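Local coordinates for protein decaprenyl diphosphate synthase (PDB 3MZV) that probably extends farnesyl diphosphate with isopentenyl diphosphate units, using magnesium, into a long all-trans polyprenyl diphosphate for quinone side chains, at residues D12-A15 with Q16-E20; T133-N137 with M138-E142; G195-E199 with D200-A204. All coordinates share one frame; numbering follows the deposited sequence.

How the interactions relate
All three contacts are local, made where one helix gives way to another, and each sets a buried apolar side (Leu-14 and Leu-18; Val-140 and Met-141; Ala-197 and Val-202) against an exposed polar one. Interaction 1 is a one-residue break between helices 11-17 and 19-32, held by backbone bonds and a leucine pair. Interactions 2 and 3 are loops leading into helices 138-161 and 199-224. In interaction 2 a side-chain amide and a water serve the new helix beside the second subunit; in interaction 3 Pro-198 stands at the N-cap position and its carbonyl starts the helix's backbone bonds. Interactions 2 and 3 touch through an Arg-139 to Glu-199 salt bridge; interaction 1 touches neither.

Interaction 1: residues D12-A15 with Q16-E20; sequences DRLA and QALAE
Leu-14 and Leu-18 stand side by side, one turn apart and pointing the same way, with Leu-14 CD1 3.8 Å from Leu-18 CD1. The first torsions differ: Leu-14 holds CG anti to its own nitrogen (chi1 -174°), while Leu-18 turns CG anti to its carbonyl carbon (chi1 -62°), which keeps that branch close to the preceding turn, Leu-18 CG resting 3.4 Å from Leu-14 O. On another side of the helix Gln-16 folds back along Asp-12. Its chain runs extended beyond CG past the Asp-12 carbonyl, CG of Gln-16 lying 3.2 Å from O of Asp-12, and the amide ends near the aspartate CB. These side-chain approaches are contacts only; the hydrogen bond to Asp-12 O is made by Gln-16 N, at 2.8 Å.

Two more bonds of the same i to i+4 kind follow, Ala-17 N to Arg-13 O and Leu-18 N to Leu-14 O, each at 3.0 Å. Here the helix stops. Leu-18 leaves helical backbone angles, serving both as the residue that ends helix 11-17 and as the N-cap of helix 19-32, so this is a one-residue break between two consecutive helices. Leu-18 N adds only a weak bond to Ala-15 O, at 3.3 Å. The expected next step is missing: Ala-19 N approaches Ala-15 O to 3.0 Å, but the angle is too poor for a bond, and it makes a weak one to Gln-16 O instead.

The buried side of the turn faces two helices. On helix 56-67, Leu-14 packs on Ala-63, Ala-15 on Met-59, and Leu-18 on Met-59 and Leu-62; Leu-14 also reaches Leu-317 and Leu-324 of helix 316-328. Arg-13 NH2 is tied weakly to Gln-319 OE1 and, in a long ion pair, to Asp-323 OD2 of that same helix.

Interaction 2: residues T133-N137 with M138-E142; sequences TDTGN and MRVME
Asn-137 caps the start of helix 138-161 with its side chain: OD1 accepts from Val-140 N at 3.0 Å, with an N-H...O angle of 160° and the donor tilted 26° from the carbonyl plane. Holding CG opposite the backbone nitrogen (chi1 -170°) carries the amide over the first turn. Arg-139 N also comes near OD1, but at too poor an angle to bond. Replacing Asn-137 by an alanine removes OD1, and Val-140 N would probably be left without its capping acceptor and the first turn less firmly held.

A second polar bridge runs through water 1, which donates to Gly-136 O at 3.1 Å and accepts from Met-138 N at 3.0 Å. Upstream, Thr-135 OG1 takes the N-H of Asn-137 at 3.2 Å, an ST turn that helps position the cap; the same hydroxyl is bonded to Met-132 O. A type I turn from Thr-133 to Gly-136, where glycine adopts positive phi, brings the chain round from helix 114-133.

The remaining contacts are packing. Val-140 crosses the asparagine at about a right angle, its methyls lying against the amide as well as the aliphatic carbon, with Val-140 CG2 3.7 Å from Asn-137 CB; it packs beyond on Leu-78, Val-190 and Ile-193. Met-141 bends at its thioether so that its CE meets Thr-133 CG2 at 3.4 Å, tighter than usual carbon-carbon contact, where the chain leaving helix 114-133 faces the start of helix 138-161. Met-141 packs on Met-141 of the second subunit, which places this helix-loop-helix corner at the dimer interface.

Chemically, the first-turn N-H groups of Met-138 and Val-140, which have no preceding helical carbonyl, are supplied by a water and an amide oxygen, and the negative end of that amide is likely to be favoured by the partial positive charge of the helix start.

Interaction 3: residues G195-E199 with D200-A204; sequences GGAPE and DQVQA
Glu-199, Pro-198 and Val-202 carry this contact, at a helix-to-helix link: helix 169-194 ends in a Schellman motif at Gly-196, and Pro-198 is the N-cap of helix 199-224. Glu-199 lies side by side with Val-202. Its chain bends at chi2 (-52°), which folds the carboxylate back along the first turn and sets OE1 3.8 Å from Val-202 CB; the same oxygen takes the salt bridge from Arg-139. Glu-199 also accepts Gln-203 N on its backbone O, at 2.9 Å.

Pro-198 offers its carbonyl to two donors. Val-202 N makes the straighter bond, at 3.0 Å and 163° and in the carbonyl plane, while that from Gln-201 N is weak. The proline ring runs alongside the extended Gln-201 side chain, Pro-198 CG lying 3.8 Å from Gln-201 NE2.

Val-202 turns inward: CG2 sits 3.6 Å from Pro-198 O and 4.3 Å from Ala-197 CB, and the side chain continues onto Glu-189 and Ile-193 of helix 169-194. On the outer side, Asp-200 bends back so that its OD1 lies 3.3 Å from Pro-198 CB.

Interaction 1: residues D12-A15 with Q16-E20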
loop_
_atom_site.group_PDB
_atom_site.type_symbol
_atom_site.label_atom_id
_atom_site.label_comp_id
_atom_site.label_asym_id
_atom_site.label_seq_id
_atom_site.Cartn_x
_atom_site.Cartn_y
_atom_site.Cartn_z
ATOM N N ASP B 12 16.384 -8.579 -24.635
ATOM C CA ASP B 12 15.672 -9.582 -25.461
ATOM C C ASP B 12 16.239 -11.034 -25.432
ATOM O O ASP B 12 15.456 -11.982 -25.485
ATOM C CB ASP B 12 15.563 -9.067 -26.909
ATOM C CG ASP B 12 14.932 -7.672 -26.972
ATOM O OD1 ASP B 12 13.815 -7.503 -26.419
ATOM O OD2 ASP B 12 15.573 -6.742 -27.513
ATOM N N ARG B 13 17.568 -11.201 -25.353
ATOM C CA ARG B 13 18.191 -12.545 -25.190
ATOM C C ARG B 13 17.800 -13.175 -23.850
ATOM O O ARG B 13 17.440 -14.357 -23.753
ATOM C CB ARG B 13 19.720 -12.462 -25.250
ATOM C CG ARG B 13 20.385 -13.206 -26.406
ATOM C CD ARG B 13 21.256 -14.408 -25.947
ATOM N NE ARG B 13 22.607 -14.000 -25.519
ATOM C CZ ARG B 13 23.482 -14.774 -24.863
ATOM N NH1 ARG B 13 23.169 -16.024 -24.535
ATOM N NH2 ARG B 13 24.675 -14.291 -24.519
ATOM N N LEU B 14 17.897 -12.352 -22.819
ATOM C CA LEU B 14 17.519 -12.753 -21.505
ATOM C C LEU B 14 16.043 -13.053 -21.554
ATOM O O LEU B 14 15.605 -14.055 -21.020
ATOM C CB LEU B 14 17.843 -11.615 -20.520
ATOM C CG LEU B 14 17.665 -11.806 -19.023
ATOM C CD1 LEU B 14 18.241 -13.097 -18.468
ATOM C CD2 LEU B 14 18.289 -10.574 -18.342
ATOM N N ALA B 15 15.271 -12.183 -22.206
ATOM C CA ALA B 15 13.801 -12.372 -22.303
ATOM C C ALA B 15 13.437 -13.659 -23.000
ATOM O O ALA B 15 12.531 -14.355 -22.562
ATOM C CB ALA B 15 13.126 -11.191 -23.026
ATOM N N GLN B 16 14.183 -14.020 -24.036
ATOM C CA GLN B 16 13.890 -15.242 -24.782
ATOM C C GLN B 16 14.277 -16.507 -23.976
ATOM O O GLN B 16 13.597 -17.533 -24.071
ATOM C CB GLN B 16 14.537 -15.198 -26.196
ATOM C CG GLN B 16 13.829 -14.165 -27.149
ATOM C CD GLN B 16 14.708 -13.601 -28.305
ATOM O OE1 GLN B 16 15.705 -14.210 -28.716
ATOM N NE2 GLN B 16 14.300 -12.441 -28.858
ATOM N N ALA B 17 15.346 -16.413 -23.172
ATOM C CA ALA B 17 15.774 -17.515 -22.316
ATOM C C ALA B 17 14.785 -17.715 -21.182
ATOM O O ALA B 17 14.602 -18.823 -20.699
ATOM C CB ALA B 17 17.169 -17.254 -21.746
ATOM N N LEU B 18 14.149 -16.642 -20.743
ATOM C CA LEU B 18 13.166 -16.743 -19.653
ATOM C C LEU B 18 11.708 -16.764 -20.145
ATOM O O LEU B 18 10.779 -16.648 -19.343
ATOM C CB LEU B 18 13.371 -15.569 -18.704
ATOM C CG LEU B 18 14.749 -15.516 -18.024
ATOM C CD1 LEU B 18 14.852 -14.241 -17.261
ATOM C CD2 LEU B 18 14.872 -16.756 -17.110
ATOM N N ALA B 19 11.520 -16.929 -21.450
ATOM C CA ALA B 19 10.203 -16.803 -22.120
ATOM C C ALA B 19 9.132 -17.601 -21.450
ATOM O O ALA B 19 8.017 -17.110 -21.151
ATOM C CB ALA B 19 10.322 -17.230 -23.622
ATOM N N GLU B 20 9.457 -18.852 -21.174
ATOM C CA GLU B 20 8.476 -19.741 -20.597
ATOM C C GLU B 20 8.085 -19.337 -19.185
ATOM O O GLU B 20 6.906 -19.376 -18.833
ATOM C CB GLU B 20 9.022 -21.136 -20.606
ATOM C CG GLU B 20 8.196 -22.097 -19.886
ATOM C CD GLU B 20 8.429 -23.506 -20.349
ATOM O OE1 GLU B 20 9.383 -23.750 -21.116
ATOM O OE2 GLU B 20 7.623 -24.362 -19.958
#

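Interaction 2: residues T133-N137 with M138-E142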
loop_
_atom_site.group_PDB
_atom_site.type_symbol
_atom_site.label_atom_id
_atom_site.label_comp_id
_atom_site.label_asym_id
_atom_site.label_seq_id
_atom_site.Cartn_x
_atom_site.Cartn_y
_atom_site.Cartn_z
ATOM N N THR B 133 2.311 -16.155 0.251
ATOM C CA THR B 133 2.043 -17.156 1.266
ATOM C C THR B 133 1.928 -18.578 0.667
ATOM O O THR B 133 2.212 -19.564 1.351
ATOM C CB THR B 133 0.796 -16.832 2.115
ATOM O OG1 THR B 133 -0.416 -16.976 1.337
ATOM C CG2 THR B 133 0.911 -15.433 2.691
ATOM N N ASP B 134 1.569 -18.671 -0.607
ATOM C CA ASP B 134 1.571 -19.961 -1.298
ATOM C C ASP B 134 2.998 -20.577 -1.309
ATOM O O ASP B 134 3.139 -21.783 -1.410
ATOM C CB ASP B 134 1.122 -19.809 -2.753
ATOM C CG ASP B 134 -0.340 -19.471 -2.897
ATOM O OD1 ASP B 134 -1.026 -19.395 -1.885
ATOM O OD2 ASP B 134 -0.773 -19.260 -4.057
ATOM N N THR B 135 4.045 -19.769 -1.212
ATOM C CA THR B 135 5.381 -20.323 -1.280
ATOM C C THR B 135 5.780 -21.009 0.029
ATOM O O THR B 135 6.767 -21.723 0.042
ATOM C CB THR B 135 6.485 -19.267 -1.596
ATOM O OG1 THR B 135 6.622 -18.387 -0.487
ATOM C CG2 THR B 135 6.193 -18.463 -2.828
ATOM N N GLY B 136 5.093 -20.713 1.129
ATOM C CA GLY B 136 5.512 -21.166 2.464
ATOM C C GLY B 136 6.846 -20.630 2.989
ATOM O O GLY B 136 7.330 -21.057 4.036
ATOM N N ASN B 137 7.471 -19.686 2.283
ATOM C CA ASN B 137 8.793 -19.221 2.667
ATOM C C ASN B 137 8.655 -17.853 3.364
ATOM O O ASN B 137 8.400 -16.817 2.703
ATOM C CB ASN B 137 9.710 -19.158 1.430
ATOM C CG ASN B 137 11.135 -18.925 1.771
ATOM O OD1 ASN B 137 11.500 -17.907 2.325
ATOM N ND2 ASN B 137 11.976 -19.872 1.417
ATOM N N MET B 138 8.810 -17.832 4.691
ATOM C CA MET B 138 8.722 -16.599 5.443
ATOM C C MET B 138 9.899 -15.657 5.150
ATOM O O MET B 138 9.723 -14.462 5.110
ATOM C CB MET B 138 8.587 -16.867 6.979
ATOM C CG MET B 138 9.772 -17.333 7.805
ATOM S SD MET B 138 9.308 -17.825 9.593
ATOM C CE MET B 138 9.825 -16.368 10.549
ATOM N N ARG B 139 11.092 -16.187 4.952
ATOM C CA ARG B 139 12.244 -15.362 4.707
ATOM C C ARG B 139 12.075 -14.424 3.490
ATOM O O ARG B 139 12.355 -13.227 3.623
ATOM C CB ARG B 139 13.505 -16.223 4.536
ATOM C CG ARG B 139 14.733 -15.426 4.393
ATOM C CD ARG B 139 15.999 -16.325 4.379
ATOM N NE ARG B 139 17.198 -15.544 4.055
ATOM C CZ ARG B 139 18.357 -16.076 3.653
ATOM N NH1 ARG B 139 18.466 -17.386 3.533
ATOM N NH2 ARG B 139 19.393 -15.308 3.362
ATOM N N VAL B 140 11.603 -14.932 2.344
ATOM C CA VAL B 140 11.471 -14.092 1.156
ATOM C C VAL B 140 10.327 -13.075 1.334
ATOM O O VAL B 140 10.359 -11.942 0.837
ATOM C CB VAL B 140 11.320 -14.925 -0.173
ATOM C CG1 VAL B 140 12.557 -15.810 -0.350
ATOM C CG2 VAL B 140 10.048 -15.810 -0.164
ATOM N N MET B 141 9.330 -13.461 2.089
ATOM C CA MET B 141 8.260 -12.565 2.416
ATOM C C MET B 141 8.750 -11.398 3.251
ATOM O O MET B 141 8.357 -10.273 3.001
ATOM C CB MET B 141 7.130 -13.284 3.201
ATOM C CG MET B 141 6.372 -14.325 2.381
ATOM S SD MET B 141 4.911 -15.079 3.258
ATOM C CE MET B 141 3.783 -13.674 3.347
ATOM N N GLU B 142 9.554 -11.669 4.282
ATOM C CA GLU B 142 10.101 -10.613 5.081
ATOM C C GLU B 142 10.963 -9.664 4.222
ATOM O O GLU B 142 10.903 -8.457 4.382
ATOM C CB GLU B 142 10.933 -11.213 6.252
ATOM C CG GLU B 142 11.473 -10.218 7.287
ATOM C CD GLU B 142 12.687 -9.353 6.879
ATOM O OE1 GLU B 142 13.473 -9.729 5.999
ATOM O OE2 GLU B 142 12.832 -8.274 7.487
HETATM O O HOH W 1 9.676 -20.385 5.993
#

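Interaction 3: residues G195-E199 with D200-A204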
loop_
_atom_site.group_PDB
_atom_site.type_symbol
_atom_site.label_atom_id
_atom_site.label_comp_id
_atom_site.label_asym_id
_atom_site.label_seq_id
_atom_site.Cartn_x
_atom_site.Cartn_y
_atom_site.Cartn_z
ATOM N N GLY B 195 15.841 -20.725 -4.540
ATOM C CA GLY B 195 16.638 -21.786 -5.141
ATOM C C GLY B 195 17.617 -22.450 -4.179
ATOM O O GLY B 195 18.373 -23.321 -4.569
ATOM N N GLY B 196 17.613 -22.046 -2.921
ATOM C CA GLY B 196 18.409 -22.705 -1.891
ATOM C C GLY B 196 19.872 -22.458 -2.070
ATOM O O GLY B 196 20.709 -23.277 -1.660
ATOM N N ALA B 197 20.233 -21.334 -2.683
ATOM C CA ALA B 197 21.637 -21.113 -2.993
ATOM C C ALA B 197 22.419 -20.920 -1.699
ATOM O O ALA B 197 21.858 -20.487 -0.707
ATOM C CB ALA B 197 21.850 -19.885 -3.938
ATOM N N PRO B 198 23.738 -21.223 -1.732
ATOM C CA PRO B 198 24.643 -20.900 -0.636
ATOM C C PRO B 198 24.535 -19.409 -0.289
ATOM O O PRO B 198 24.314 -18.565 -1.184
ATOM C CB PRO B 198 26.037 -21.203 -1.227
ATOM C CG PRO B 198 25.761 -22.224 -2.292
ATOM C CD PRO B 198 24.444 -21.828 -2.875
ATOM N N GLU B 199 24.698 -19.075 0.990
ATOM C CA GLU B 199 24.486 -17.704 1.417
ATOM C C GLU B 199 25.468 -16.709 0.746
ATOM O O GLU B 199 25.099 -15.580 0.478
ATOM C CB GLU B 199 24.503 -17.594 2.953
ATOM C CG GLU B 199 23.245 -18.188 3.669
ATOM C CD GLU B 199 21.923 -17.645 3.089
ATOM O OE1 GLU B 199 21.856 -16.421 2.800
ATOM O OE2 GLU B 199 20.975 -18.444 2.915
ATOM N N ASP B 200 26.696 -17.110 0.435
ATOM C CA ASP B 200 27.569 -16.214 -0.286
ATOM C C ASP B 200 27.063 -15.871 -1.696
ATOM O O ASP B 200 27.326 -14.772 -2.185
ATOM C CB ASP B 200 29.043 -16.688 -0.312
ATOM C CG ASP B 200 29.271 -17.998 -1.085
ATOM O OD1 ASP B 200 28.368 -18.802 -1.277
ATOM O OD2 ASP B 200 30.441 -18.263 -1.459
ATOM N N GLN B 201 26.359 -16.802 -2.332
ATOM C CA GLN B 201 25.720 -16.531 -3.615
ATOM C C GLN B 201 24.478 -15.648 -3.468
ATOM O O GLN B 201 24.246 -14.768 -4.313
ATOM C CB GLN B 201 25.389 -17.830 -4.372
ATOM C CG GLN B 201 26.675 -18.579 -4.858
ATOM C CD GLN B 201 26.391 -19.898 -5.554
ATOM O OE1 GLN B 201 25.355 -20.078 -6.202
ATOM N NE2 GLN B 201 27.321 -20.843 -5.413
ATOM N N VAL B 202 23.688 -15.880 -2.412
ATOM C CA VAL B 202 22.579 -14.979 -2.102
ATOM C C VAL B 202 23.079 -13.563 -1.935
ATOM O O VAL B 202 22.549 -12.649 -2.533
ATOM C CB VAL B 202 21.830 -15.382 -0.831
ATOM C CG1 VAL B 202 20.752 -14.349 -0.480
ATOM C CG2 VAL B 202 21.198 -16.804 -0.977
ATOM N N GLN B 203 24.140 -13.385 -1.145
ATOM C CA GLN B 203 24.702 -12.061 -0.938
ATOM C C GLN B 203 25.239 -11.456 -2.249
ATOM O O GLN B 203 25.026 -10.276 -2.506
ATOM C CB GLN B 203 25.788 -12.096 0.167
ATOM C CG GLN B 203 26.409 -10.733 0.459
ATOM C CD GLN B 203 25.432 -9.766 1.105
ATOM O OE1 GLN B 203 24.565 -10.167 1.907
ATOM N NE2 GLN B 203 25.529 -8.471 0.726
ATOM N N ALA B 204 25.877 -12.270 -3.098
ATOM C CA ALA B 204 26.409 -11.759 -4.352
ATOM C C ALA B 204 25.252 -11.317 -5.240
ATOM O O ALA B 204 25.340 -10.300 -5.902
ATOM C CB ALA B 204 27.249 -12.793 -5.081
#